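Local coordinates for microcin B17-processing protein McbC (Escherichia coli str. K-12 substr. MG1655, PDB 6GRH) that is needed to process the inactive microcin B17 precursor into the active antibiotic peptide, probably acting as an FMN-dependent oxidoreductase, at residues D[127-132]-D[212-217]; D[131-136]-D[187-192]; D[168-173]-D[245-250]; D[236-241]-D[257-262]. All blocks are in the same frame, centred on the assembly; numbering follows the deposited sequence.

Contact 1 of 4, residues D[127-132]-D[212-217]; sequences YPIEVF and METGSM
E213 reaches across from helix 204-227 to the backbone at Y127 and P128, where strand 129-135 is about to begin. Its CG is anti to the backbone N (chi1 177°) and the chain runs on extended, which puts the carboxylate against the Y127-P128 backbone; I129 and M217 carry the rest. OE2 rests against Y127 CA at 3.3 Å, and OE1 meets the ring carbon CD of P128, also at 3.3 Å. The Y127 ring crosses the E213 side chain at about a right angle, its plane turned 59° from the carboxylate. A water donates to E213 OE2 (2.6 Å) and to I129 O (2.9 Å), tying helix to strand, while OE1 pairs with S122, a residue of the flavin pocket. Further along, I129 lies over the helix: its CD1 comes to 3.3 Å from T214 OG1, which bonds back to A210 O within the helix, and its CG2 packs on M217 SD at 3.6 Å. M217 bends at chi3, bringing CE against V131 CG2; that methyl pair is closer than normal van der Waals contact, so its exact spacing is doubtful. T214 also packs on M212 of the second subunit. Strand and helix axes lie 9.3 Å apart at 39°, a long helix laid between its own sheet and the partner subunit, as in the dimer core of the FMN-dependent nitroreductase fold.

Contact 2 of 4, residues D[131-136]-D[187-192]; sequences VFLCRL and FALVYC
Residues 131-135 of strand 129-135 and 187-192 of strand 187-194 pair antiparallel as neighbours within the six-stranded sheet, with F132 facing V190 and C134 facing A188 as the two hydrogen-bonded pairs. Each pair closes a reciprocal ring of backbone bonds; the straightest is C134 N to A188 O, 2.9 Å with 175° at the hydrogen. Between them, L133 and L189 form a non-hydrogen-bonded pair, and L189 CA makes a CH···O contact to F132 O at 3.3 Å. Side chains alternate across the two faces. With V131, L133 and L189 on one face goes F187, whose CG lies between the backbone N and the carbonyl carbon (chi1 68°); its ring atom CD2 meets L133 CD1 at 3.6 Å. V131 CG1 touches L189 CD2, while V131 CG2 lies alongside the Y191 ring. In this nitroreductase fold helices 97-108 and 204-227 cover this face: F187, L189 and Y191 meet the first, and Y191 also the second. The other face carries C134, A188, V190 and F132. C134 SG lies 3.8 Å from V190 CG2, and C192 SG approaches F132 obliquely, 4.8 Å from the ring centroid and 58° off its normal. The F132 ring also stacks on H151 and touches F62 of the second subunit. At the far end, L136 CD1 packs on A188 CB at 3.9 Å, just where the first strand has ended.

Contact 3 of 4, residues D[168-173]-D[245-250]; sequences QSLYRS and KTMNLD
S173 OG donates to L170 O at 3.0 Å, a bond back into its own helix, and the hydroxyl so held forms part of the surface that T246 packs on. OG sits between the backbone N and the carbonyl carbon (chi1 80°), and it approaches the carbonyl oxygen 31° out of the C=O plane. T246 does most of the touching from the other side. Its methyl CG2, anti to the backbone N, sits among three neighbours: L170 CD2 at 3.9 Å, with S173 OG and S169 O each at 4.0 Å. The threonine hydroxyl turns instead to Y242 O in its own helix; across the contact T246 OG1 comes nearest to S173 CB, at 3.7 Å, with no hydrogen bond between the hydroxyls. Helices 167-175 and 240-246 join here mainly through T246, set against L170 and S173, at the C-terminal end of the second, where N248 takes a positive phi (58°) and closes a Schellman motif, its N bonded to K245 O at 2.9 Å. Next to the threonine contact, L170 CD2 reaches M247 CG at 4.2 Å. Both larger side chains pack on the sheet: L170 on C134 and V149, M247 on F132, C134 and V190. N248 OD1, just past the helix, bonds to R24 of the McbD chain, and K245 NZ, in the last turn, to P186 O of the McbB chain, so this helix end borders two partner proteins.

Contact 4 of 4, residues D[236-241]-D[257-262]; sequences AGYTDS and LIVQFF. With FMN (flavin mononucleotide), chain O.
The backbones come nearest where A236 CA lies 5.8 Å from I258 CA; the first segment then kinks through an inverse gamma turn at G237, while L257 and I258 form a classic beta bulge opposite Y191. Y238 swings its ring back toward the strand, CG taking the crowded position between the backbone N and carbonyl carbon (chi1 63°). V259 CG2 covers one ring face in a CH-pi contact, 3.9 Å from the centroid and 22° off its normal, displaced toward the CD2-CE2 side of the rim. The phenol oxygen lies close over the L257-I258 peptide without a well-angled bond to it; its bond to P256 O is weak. R205 of the second subunit meets the same ring as a cation-pi partner. Two residues earlier, A236 CB and I258 CD1 touch at 4.0 Å, and both line the flavin: I258 CD1 packs on the FMN methyl C7M at 3.8 Å. A236 N is shared between two acceptors, FMN N5 at 3.1 Å and FMN O4 at 3.2 Å, approaching from off the isoalloxazine plane. M209 of the second subunit packs on A236, so the pocket is built by both subunits, and R117 of that subunit also bonds the cofactor. An N-H donated to N5 suits the oxidised flavin, whose N5 is an acceptor, and would be expected to draw electron density from the ring, making N5 a readier hydride acceptor.

All four contacts are buried, and contacts 1, 2 and 4 meet in the one sheet: contacts 1 and 2 share V131 and F132 on strand 129-135, and strand 187-194 of contact 2 lies beside strand 254-263 of contact 4, with Y191 OH bonded to Q260 OE1. Contact 3, its centre about 15 Å from that of the chain, is the most peripheral, with T246 partly exposed, yet its M247 and L249 pack on F132 from contact 2. It shares helix 240-246 with contact 4. The chemistry follows place: regular backbone bonding in contact 2, a buried carboxylate and a water in contact 1, light van der Waals packing beside McbB and McbD in contact 3, and cofactor binding at the subunit interface in contact 4.

Contact 1 of 4, residues D[127-132]-D[212-217]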
# COMPACT_ATOMS: atom_id res chain seq x y z
N TYR D 127 -9.54 18.36 -16.93
CA TYR D 127 -8.21 18.99 -17.15
C TYR D 127 -7.40 19.22 -15.86
O TYR D 127 -7.09 20.38 -15.50
CB TYR D 127 -8.37 20.28 -17.96
CG TYR D 127 -8.86 19.96 -19.34
CD1 TYR D 127 -7.97 19.54 -20.32
CD2 TYR D 127 -10.23 19.99 -19.65
CE1 TYR D 127 -8.40 19.19 -21.59
CE2 TYR D 127 -10.68 19.67 -20.93
CZ TYR D 127 -9.76 19.26 -21.89
OH TYR D 127 -10.17 18.89 -23.15
N PRO D 128 -7.01 18.13 -15.18
CA PRO D 128 -6.33 18.27 -13.89
C PRO D 128 -4.85 18.60 -13.93
O PRO D 128 -4.23 18.68 -12.87
CB PRO D 128 -6.51 16.87 -13.25
CG PRO D 128 -6.51 15.96 -14.44
CD PRO D 128 -7.33 16.71 -15.46
N ILE D 129 -4.27 18.73 -15.12
CA ILE D 129 -2.85 18.92 -15.28
C ILE D 129 -2.61 20.39 -15.57
O ILE D 129 -3.25 20.95 -16.44
CB ILE D 129 -2.28 18.06 -16.43
CG1 ILE D 129 -2.57 16.60 -16.18
CG2 ILE D 129 -0.78 18.31 -16.65
CD1 ILE D 129 -2.08 16.07 -14.85
N GLU D 130 -1.68 20.98 -14.83
CA GLU D 130 -1.30 22.38 -15.01
C GLU D 130 0.06 22.46 -15.68
O GLU D 130 0.94 21.63 -15.44
CB GLU D 130 -1.25 23.06 -13.65
CG GLU D 130 -2.58 22.99 -12.91
CD GLU D 130 -3.74 23.65 -13.65
OE1 GLU D 130 -3.58 24.73 -14.23
OE2 GLU D 130 -4.86 23.07 -13.63
N VAL D 131 0.21 23.45 -16.56
CA VAL D 131 1.50 23.70 -17.22
C VAL D 131 2.17 24.94 -16.63
O VAL D 131 1.58 26.02 -16.58
CB VAL D 131 1.34 23.98 -18.74
CG1 VAL D 131 2.72 24.08 -19.42
CG2 VAL D 131 0.50 22.92 -19.39
N PHE D 132 3.42 24.76 -16.22
CA PHE D 132 4.23 25.85 -15.73
C PHE D 132 5.39 26.08 -16.70
O PHE D 132 5.92 25.14 -17.29
CB PHE D 132 4.73 25.53 -14.33
CG PHE D 132 3.66 25.59 -13.27
CD1 PHE D 132 2.84 24.50 -13.02
CD2 PHE D 132 3.47 26.75 -12.51
CE1 PHE D 132 1.87 24.55 -12.02
CE2 PHE D 132 2.50 26.81 -11.51
CZ PHE D 132 1.68 25.71 -11.28
N MET D 212 -2.02 9.97 -18.21
CA MET D 212 -2.20 9.89 -19.65
C MET D 212 -2.40 11.27 -20.27
O MET D 212 -1.79 11.58 -21.30
CB MET D 212 -3.32 8.90 -20.02
CG MET D 212 -2.92 7.47 -19.67
SD MET D 212 -4.13 6.24 -20.14
CE MET D 212 -5.55 6.70 -19.19
N GLU D 213 -3.19 12.11 -19.63
CA GLU D 213 -3.40 13.44 -20.12
C GLU D 213 -2.12 14.24 -20.24
O GLU D 213 -1.93 14.95 -21.20
CB GLU D 213 -4.40 14.16 -19.24
CG GLU D 213 -4.65 15.60 -19.61
CD GLU D 213 -5.73 16.21 -18.73
OE1 GLU D 213 -6.74 15.49 -18.46
OE2 GLU D 213 -5.56 17.40 -18.32
N THR D 214 -1.24 14.09 -19.28
CA THR D 214 0.08 14.74 -19.31
C THR D 214 0.87 14.40 -20.57
O THR D 214 1.46 15.27 -21.19
CB THR D 214 0.86 14.35 -18.05
OG1 THR D 214 0.06 14.72 -16.91
CG2 THR D 214 2.18 15.05 -17.99
N GLY D 215 0.82 13.12 -20.97
CA GLY D 215 1.46 12.66 -22.17
C GLY D 215 0.82 13.24 -23.42
O GLY D 215 1.55 13.58 -24.37
N SER D 216 -0.52 13.37 -23.44
CA SER D 216 -1.16 14.03 -24.58
C SER D 216 -0.70 15.49 -24.69
O SER D 216 -0.58 16.06 -25.81
CB SER D 216 -2.70 13.94 -24.53
OG SER D 216 -3.23 14.74 -23.50
N MET D 217 -0.45 16.12 -23.55
CA MET D 217 -0.04 17.52 -23.53
C MET D 217 1.39 17.68 -24.02
O MET D 217 1.64 18.48 -24.92
CB MET D 217 -0.23 18.15 -22.17
CG MET D 217 -1.69 18.19 -21.78
SD MET D 217 -1.92 18.55 -20.04
CE MET D 217 -1.35 20.25 -20.00
O HOH W 1 -4.97 19.88 -18.47

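Contact 2 of 4, residues D[131-136]-D[187-192]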
# COMPACT_ATOMS: atom_id res chain seq x y z
N VAL D 131 0.21 23.45 -16.56
CA VAL D 131 1.50 23.70 -17.22
C VAL D 131 2.17 24.94 -16.63
O VAL D 131 1.58 26.02 -16.58
CB VAL D 131 1.34 23.98 -18.74
CG1 VAL D 131 2.72 24.08 -19.42
CG2 VAL D 131 0.50 22.92 -19.39
N PHE D 132 3.42 24.76 -16.22
CA PHE D 132 4.23 25.85 -15.73
C PHE D 132 5.39 26.08 -16.70
O PHE D 132 5.92 25.14 -17.29
CB PHE D 132 4.73 25.53 -14.33
CG PHE D 132 3.66 25.59 -13.27
CD1 PHE D 132 2.84 24.50 -13.02
CD2 PHE D 132 3.47 26.75 -12.51
CE1 PHE D 132 1.87 24.55 -12.02
CE2 PHE D 132 2.50 26.81 -11.51
CZ PHE D 132 1.68 25.71 -11.28
N LEU D 133 5.76 27.34 -16.86
CA LEU D 133 6.81 27.76 -17.77
C LEU D 133 7.98 28.22 -16.91
O LEU D 133 7.79 29.06 -16.03
CB LEU D 133 6.33 28.91 -18.63
CG LEU D 133 7.38 29.71 -19.42
CD1 LEU D 133 8.08 28.82 -20.43
CD2 LEU D 133 6.67 30.87 -20.10
N CYS D 134 9.16 27.64 -17.15
CA CYS D 134 10.37 27.99 -16.40
C CYS D 134 11.40 28.60 -17.33
O CYS D 134 11.81 27.96 -18.30
CB CYS D 134 10.94 26.74 -15.71
SG CYS D 134 9.90 26.12 -14.36
N ARG D 135 11.81 29.84 -17.05
CA ARG D 135 12.80 30.55 -17.86
C ARG D 135 14.19 30.19 -17.32
O ARG D 135 14.46 30.37 -16.14
CB ARG D 135 12.57 32.06 -17.77
CG ARG D 135 13.61 32.91 -18.46
CD ARG D 135 13.14 34.35 -18.57
NE ARG D 135 14.19 35.22 -19.10
CZ ARG D 135 15.17 35.77 -18.38
NH1 ARG D 135 15.29 35.57 -17.07
NH2 ARG D 135 16.06 36.54 -19.00
N LEU D 136 15.06 29.68 -18.19
CA LEU D 136 16.32 29.02 -17.77
C LEU D 136 17.61 29.65 -18.25
O LEU D 136 18.69 29.19 -17.85
CB LEU D 136 16.33 27.57 -18.23
CG LEU D 136 15.21 26.67 -17.72
CD1 LEU D 136 15.39 25.28 -18.28
CD2 LEU D 136 15.21 26.67 -16.21
N PHE D 187 14.34 27.31 -22.02
CA PHE D 187 13.23 27.24 -21.10
C PHE D 187 12.76 25.81 -20.94
O PHE D 187 13.21 24.93 -21.67
CB PHE D 187 12.08 28.17 -21.55
CG PHE D 187 11.38 27.76 -22.82
CD1 PHE D 187 11.87 28.12 -24.06
CD2 PHE D 187 10.16 27.07 -22.76
CE1 PHE D 187 11.19 27.79 -25.24
CE2 PHE D 187 9.50 26.71 -23.93
CZ PHE D 187 10.01 27.09 -25.18
N ALA D 188 11.91 25.59 -19.94
CA ALA D 188 11.25 24.32 -19.73
C ALA D 188 9.77 24.48 -19.54
O ALA D 188 9.31 25.52 -19.11
CB ALA D 188 11.83 23.60 -18.53
N LEU D 189 9.02 23.44 -19.88
CA LEU D 189 7.65 23.30 -19.40
C LEU D 189 7.66 22.23 -18.33
O LEU D 189 8.35 21.21 -18.46
CB LEU D 189 6.69 22.96 -20.54
CG LEU D 189 6.54 24.02 -21.63
CD1 LEU D 189 5.59 23.51 -22.69
CD2 LEU D 189 6.10 25.37 -21.06
N VAL D 190 6.92 22.48 -17.25
CA VAL D 190 6.75 21.53 -16.17
C VAL D 190 5.25 21.21 -16.05
O VAL D 190 4.43 22.11 -15.86
CB VAL D 190 7.29 22.06 -14.84
CG1 VAL D 190 7.20 21.00 -13.76
CG2 VAL D 190 8.73 22.52 -14.97
N TYR D 191 4.90 19.93 -16.20
CA TYR D 191 3.52 19.49 -16.18
C TYR D 191 3.23 18.93 -14.80
O TYR D 191 3.93 18.02 -14.36
CB TYR D 191 3.27 18.41 -17.25
CG TYR D 191 3.57 18.85 -18.63
CD1 TYR D 191 2.56 19.33 -19.47
CD2 TYR D 191 4.90 18.83 -19.13
CE1 TYR D 191 2.85 19.77 -20.76
CE2 TYR D 191 5.20 19.25 -20.43
CZ TYR D 191 4.17 19.72 -21.24
OH TYR D 191 4.42 20.11 -22.52
N CYS D 192 2.20 19.46 -14.14
CA CYS D 192 1.91 19.14 -12.74
C CYS D 192 0.48 18.64 -12.55
O CYS D 192 -0.45 19.20 -13.11
CB CYS D 192 2.11 20.37 -11.87
SG CYS D 192 3.80 20.99 -11.92

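Contact 3 of 4, residues D[168-173]-D[245-250]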
# COMPACT_ATOMS: atom_id res chain seq x y z
N GLN D 168 19.46 30.28 -12.52
CA GLN D 168 20.40 29.21 -12.09
C GLN D 168 19.79 28.19 -11.10
O GLN D 168 20.02 26.99 -11.23
CB GLN D 168 21.67 29.81 -11.50
CG GLN D 168 22.47 30.65 -12.49
CD GLN D 168 22.10 32.14 -12.53
OE1 GLN D 168 21.13 32.60 -11.90
NE2 GLN D 168 22.89 32.91 -13.28
N SER D 169 19.02 28.67 -10.13
CA SER D 169 18.31 27.78 -9.18
C SER D 169 17.31 26.88 -9.88
O SER D 169 17.20 25.70 -9.57
CB SER D 169 17.55 28.57 -8.12
OG SER D 169 18.42 29.39 -7.38
N LEU D 170 16.54 27.45 -10.81
CA LEU D 170 15.58 26.69 -11.57
C LEU D 170 16.23 25.63 -12.40
O LEU D 170 15.75 24.52 -12.46
CB LEU D 170 14.76 27.55 -12.54
CG LEU D 170 13.48 28.17 -12.04
CD1 LEU D 170 12.95 29.10 -13.12
CD2 LEU D 170 12.46 27.09 -11.67
N TYR D 171 17.29 26.03 -13.12
CA TYR D 171 18.06 25.11 -13.94
C TYR D 171 18.62 23.95 -13.11
O TYR D 171 18.50 22.79 -13.49
CB TYR D 171 19.21 25.83 -14.65
CG TYR D 171 20.10 24.90 -15.43
CD1 TYR D 171 21.28 24.42 -14.88
CD2 TYR D 171 19.73 24.46 -16.69
CE1 TYR D 171 22.10 23.54 -15.59
CE2 TYR D 171 20.54 23.59 -17.41
CZ TYR D 171 21.72 23.14 -16.85
OH TYR D 171 22.50 22.26 -17.56
N ARG D 172 19.22 24.27 -11.97
CA ARG D 172 19.78 23.25 -11.09
C ARG D 172 18.70 22.24 -10.69
O ARG D 172 18.90 21.03 -10.84
CB ARG D 172 20.43 23.91 -9.86
CG ARG D 172 21.03 22.93 -8.87
CD ARG D 172 21.71 23.63 -7.71
NE ARG D 172 21.67 22.76 -6.53
CZ ARG D 172 22.55 21.79 -6.25
NH1 ARG D 172 23.61 21.55 -7.03
NH2 ARG D 172 22.36 21.06 -5.14
N SER D 173 17.55 22.74 -10.24
CA SER D 173 16.46 21.84 -9.80
C SER D 173 15.89 20.95 -10.92
O SER D 173 15.63 19.75 -10.72
CB SER D 173 15.35 22.64 -9.10
OG SER D 173 14.47 23.29 -10.02
N LYS D 245 9.56 22.83 -4.68
CA LYS D 245 9.95 23.86 -3.71
C LYS D 245 10.42 25.13 -4.44
O LYS D 245 10.01 26.26 -4.09
CB LYS D 245 11.06 23.32 -2.82
CG LYS D 245 11.68 24.28 -1.80
CD LYS D 245 10.82 24.39 -0.56
CE LYS D 245 11.43 25.38 0.45
NZ LYS D 245 11.36 24.84 1.85
N THR D 246 11.23 24.92 -5.48
CA THR D 246 11.84 26.02 -6.25
C THR D 246 10.78 26.84 -6.99
O THR D 246 10.86 28.06 -7.05
CB THR D 246 12.92 25.47 -7.22
OG1 THR D 246 13.92 24.81 -6.44
CG2 THR D 246 13.62 26.58 -7.98
N MET D 247 9.76 26.16 -7.48
CA MET D 247 8.58 26.77 -8.09
C MET D 247 7.51 27.29 -7.09
O MET D 247 6.48 27.82 -7.51
CB MET D 247 7.95 25.78 -9.06
CG MET D 247 8.85 25.45 -10.25
SD MET D 247 8.18 24.11 -11.27
CE MET D 247 6.79 24.92 -11.99
N ASN D 248 7.77 27.13 -5.79
CA ASN D 248 6.85 27.46 -4.72
C ASN D 248 5.51 26.70 -4.82
O ASN D 248 4.46 27.21 -4.42
CB ASN D 248 6.64 28.98 -4.62
CG ASN D 248 7.87 29.69 -4.08
OD1 ASN D 248 8.47 29.23 -3.12
ND2 ASN D 248 8.24 30.78 -4.69
N LEU D 249 5.55 25.47 -5.31
CA LEU D 249 4.36 24.63 -5.33
C LEU D 249 4.17 23.98 -3.96
O LEU D 249 5.15 23.61 -3.31
CB LEU D 249 4.47 23.54 -6.38
CG LEU D 249 4.65 23.93 -7.85
CD1 LEU D 249 4.70 22.66 -8.69
CD2 LEU D 249 3.54 24.82 -8.32
N ASP D 250 2.91 23.79 -3.56
CA ASP D 250 2.57 23.06 -2.34
C ASP D 250 2.37 21.58 -2.67
O ASP D 250 1.34 21.18 -3.26
CB ASP D 250 1.32 23.65 -1.71
CG ASP D 250 1.06 23.13 -0.27
OD1 ASP D 250 1.41 21.98 0.11
OD2 ASP D 250 0.45 23.91 0.51

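Contact 4 of 4, residues D[236-241]-D[257-262]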
# COMPACT_ATOMS: atom_id res chain seq x y z
N ALA D 236 12.77 13.09 -17.23
CA ALA D 236 12.39 12.55 -15.93
C ALA D 236 13.49 12.59 -14.88
O ALA D 236 13.25 12.24 -13.74
CB ALA D 236 11.91 11.11 -16.13
N GLY D 237 14.68 13.06 -15.24
CA GLY D 237 15.84 13.03 -14.35
C GLY D 237 15.94 14.29 -13.50
O GLY D 237 16.87 15.07 -13.66
N TYR D 238 14.95 14.50 -12.64
CA TYR D 238 14.95 15.64 -11.73
C TYR D 238 14.49 15.18 -10.35
O TYR D 238 13.86 14.10 -10.21
CB TYR D 238 14.06 16.79 -12.27
CG TYR D 238 12.62 16.41 -12.40
CD1 TYR D 238 11.74 16.56 -11.33
CD2 TYR D 238 12.14 15.84 -13.57
CE1 TYR D 238 10.42 16.17 -11.44
CE2 TYR D 238 10.84 15.48 -13.69
CZ TYR D 238 9.98 15.64 -12.62
OH TYR D 238 8.66 15.25 -12.73
N THR D 239 14.75 16.03 -9.37
CA THR D 239 14.35 15.79 -8.00
C THR D 239 13.00 16.47 -7.79
O THR D 239 12.92 17.69 -7.75
CB THR D 239 15.39 16.37 -7.03
OG1 THR D 239 16.66 15.75 -7.30
CG2 THR D 239 14.97 16.12 -5.57
N ASP D 240 11.95 15.67 -7.70
CA ASP D 240 10.58 16.18 -7.71
C ASP D 240 10.31 17.22 -6.62
O ASP D 240 9.72 18.26 -6.89
CB ASP D 240 9.54 15.05 -7.62
CG ASP D 240 9.77 13.93 -8.64
OD1 ASP D 240 10.85 13.28 -8.62
OD2 ASP D 240 8.85 13.69 -9.47
N SER D 241 10.74 16.95 -5.40
CA SER D 241 10.42 17.81 -4.28
C SER D 241 11.18 19.14 -4.39
O SER D 241 10.67 20.19 -3.98
CB SER D 241 10.73 17.12 -2.97
OG SER D 241 12.10 16.83 -2.90
N LEU D 257 4.96 16.10 -12.69
CA LEU D 257 4.99 14.77 -13.29
C LEU D 257 6.15 14.56 -14.27
O LEU D 257 6.69 13.47 -14.36
CB LEU D 257 3.66 14.45 -14.00
CG LEU D 257 2.44 14.27 -13.11
CD1 LEU D 257 1.21 13.99 -13.92
CD2 LEU D 257 2.67 13.17 -12.09
N ILE D 258 6.47 15.61 -15.02
CA ILE D 258 7.45 15.52 -16.10
C ILE D 258 7.89 16.93 -16.46
O ILE D 258 7.13 17.90 -16.31
CB ILE D 258 6.87 14.72 -17.30
CG1 ILE D 258 7.96 14.19 -18.21
CG2 ILE D 258 5.86 15.53 -18.10
CD1 ILE D 258 8.77 13.08 -17.60
N VAL D 259 9.14 17.03 -16.88
CA VAL D 259 9.73 18.28 -17.33
C VAL D 259 10.00 18.14 -18.83
O VAL D 259 10.23 17.03 -19.33
CB VAL D 259 11.02 18.57 -16.53
CG1 VAL D 259 11.80 19.75 -17.11
CG2 VAL D 259 10.69 18.85 -15.06
N GLN D 260 9.95 19.25 -19.55
CA GLN D 260 10.23 19.24 -20.99
C GLN D 260 11.07 20.45 -21.32
O GLN D 260 10.62 21.59 -21.15
CB GLN D 260 8.94 19.23 -21.81
CG GLN D 260 9.14 18.98 -23.29
CD GLN D 260 7.82 18.84 -24.03
OE1 GLN D 260 6.77 19.26 -23.52
NE2 GLN D 260 7.87 18.30 -25.25
N PHE D 261 12.28 20.19 -21.77
CA PHE D 261 13.24 21.26 -22.09
C PHE D 261 13.10 21.68 -23.54
O PHE D 261 12.80 20.85 -24.39
CB PHE D 261 14.67 20.77 -21.84
CG PHE D 261 14.99 20.61 -20.38
CD1 PHE D 261 15.08 21.73 -19.56
CD2 PHE D 261 15.21 19.37 -19.83
CE1 PHE D 261 15.38 21.60 -18.22
CE2 PHE D 261 15.53 19.23 -18.50
CZ PHE D 261 15.60 20.34 -17.68
N PHE D 262 13.32 22.97 -23.80
CA PHE D 262 13.24 23.53 -25.14
C PHE D 262 14.41 24.44 -25.40
O PHE D 262 14.87 25.15 -24.50
CB PHE D 262 11.96 24.34 -25.34
CG PHE D 262 10.71 23.52 -25.25
CD1 PHE D 262 10.12 23.28 -24.01
CD2 PHE D 262 10.15 22.95 -26.38
CE1 PHE D 262 8.98 22.53 -23.91
CE2 PHE D 262 9.00 22.18 -26.29
CZ PHE D 262 8.42 21.97 -25.05
N1 FMN O . 16.03 11.62 -22.04
C2 FMN O . 17.06 11.87 -21.19
O2 FMN O . 18.18 12.08 -21.70
N3 FMN O . 16.91 11.91 -19.85
C4 FMN O . 15.71 11.70 -19.25
O4 FMN O . 15.59 11.74 -18.01
C4A FMN O . 14.54 11.40 -20.10
N5 FMN O . 13.31 11.17 -19.59
C5A FMN O . 12.25 10.91 -20.40
C6 FMN O . 10.99 10.69 -19.83
C7 FMN O . 9.88 10.42 -20.63
C7M FMN O . 8.54 10.18 -19.98
C8 FMN O . 10.02 10.39 -22.11
C8M FMN O . 8.83 10.10 -22.97
C9 FMN O . 11.27 10.61 -22.69
C9A FMN O . 12.40 10.88 -21.89
N10 FMN O . 13.69 11.12 -22.45
C10 FMN O . 14.77 11.38 -21.57
C1' FMN O . 13.94 11.11 -23.90
C2' FMN O . 14.13 9.69 -24.38
O2' FMN O . 15.38 9.18 -23.89
C3' FMN O . 14.02 9.64 -25.91
O3' FMN O . 12.68 9.97 -26.31
C4' FMN O . 14.40 8.28 -26.49
O4' FMN O . 15.77 8.01 -26.20
C5' FMN O . 14.23 8.20 -28.01
O5' FMN O . 15.02 9.22 -28.62
P FMN O . 14.35 10.33 -29.57
O1P FMN O . 13.35 11.08 -28.73
O2P FMN O . 15.54 11.19 -29.97
O3P FMN O . 13.78 9.49 -30.67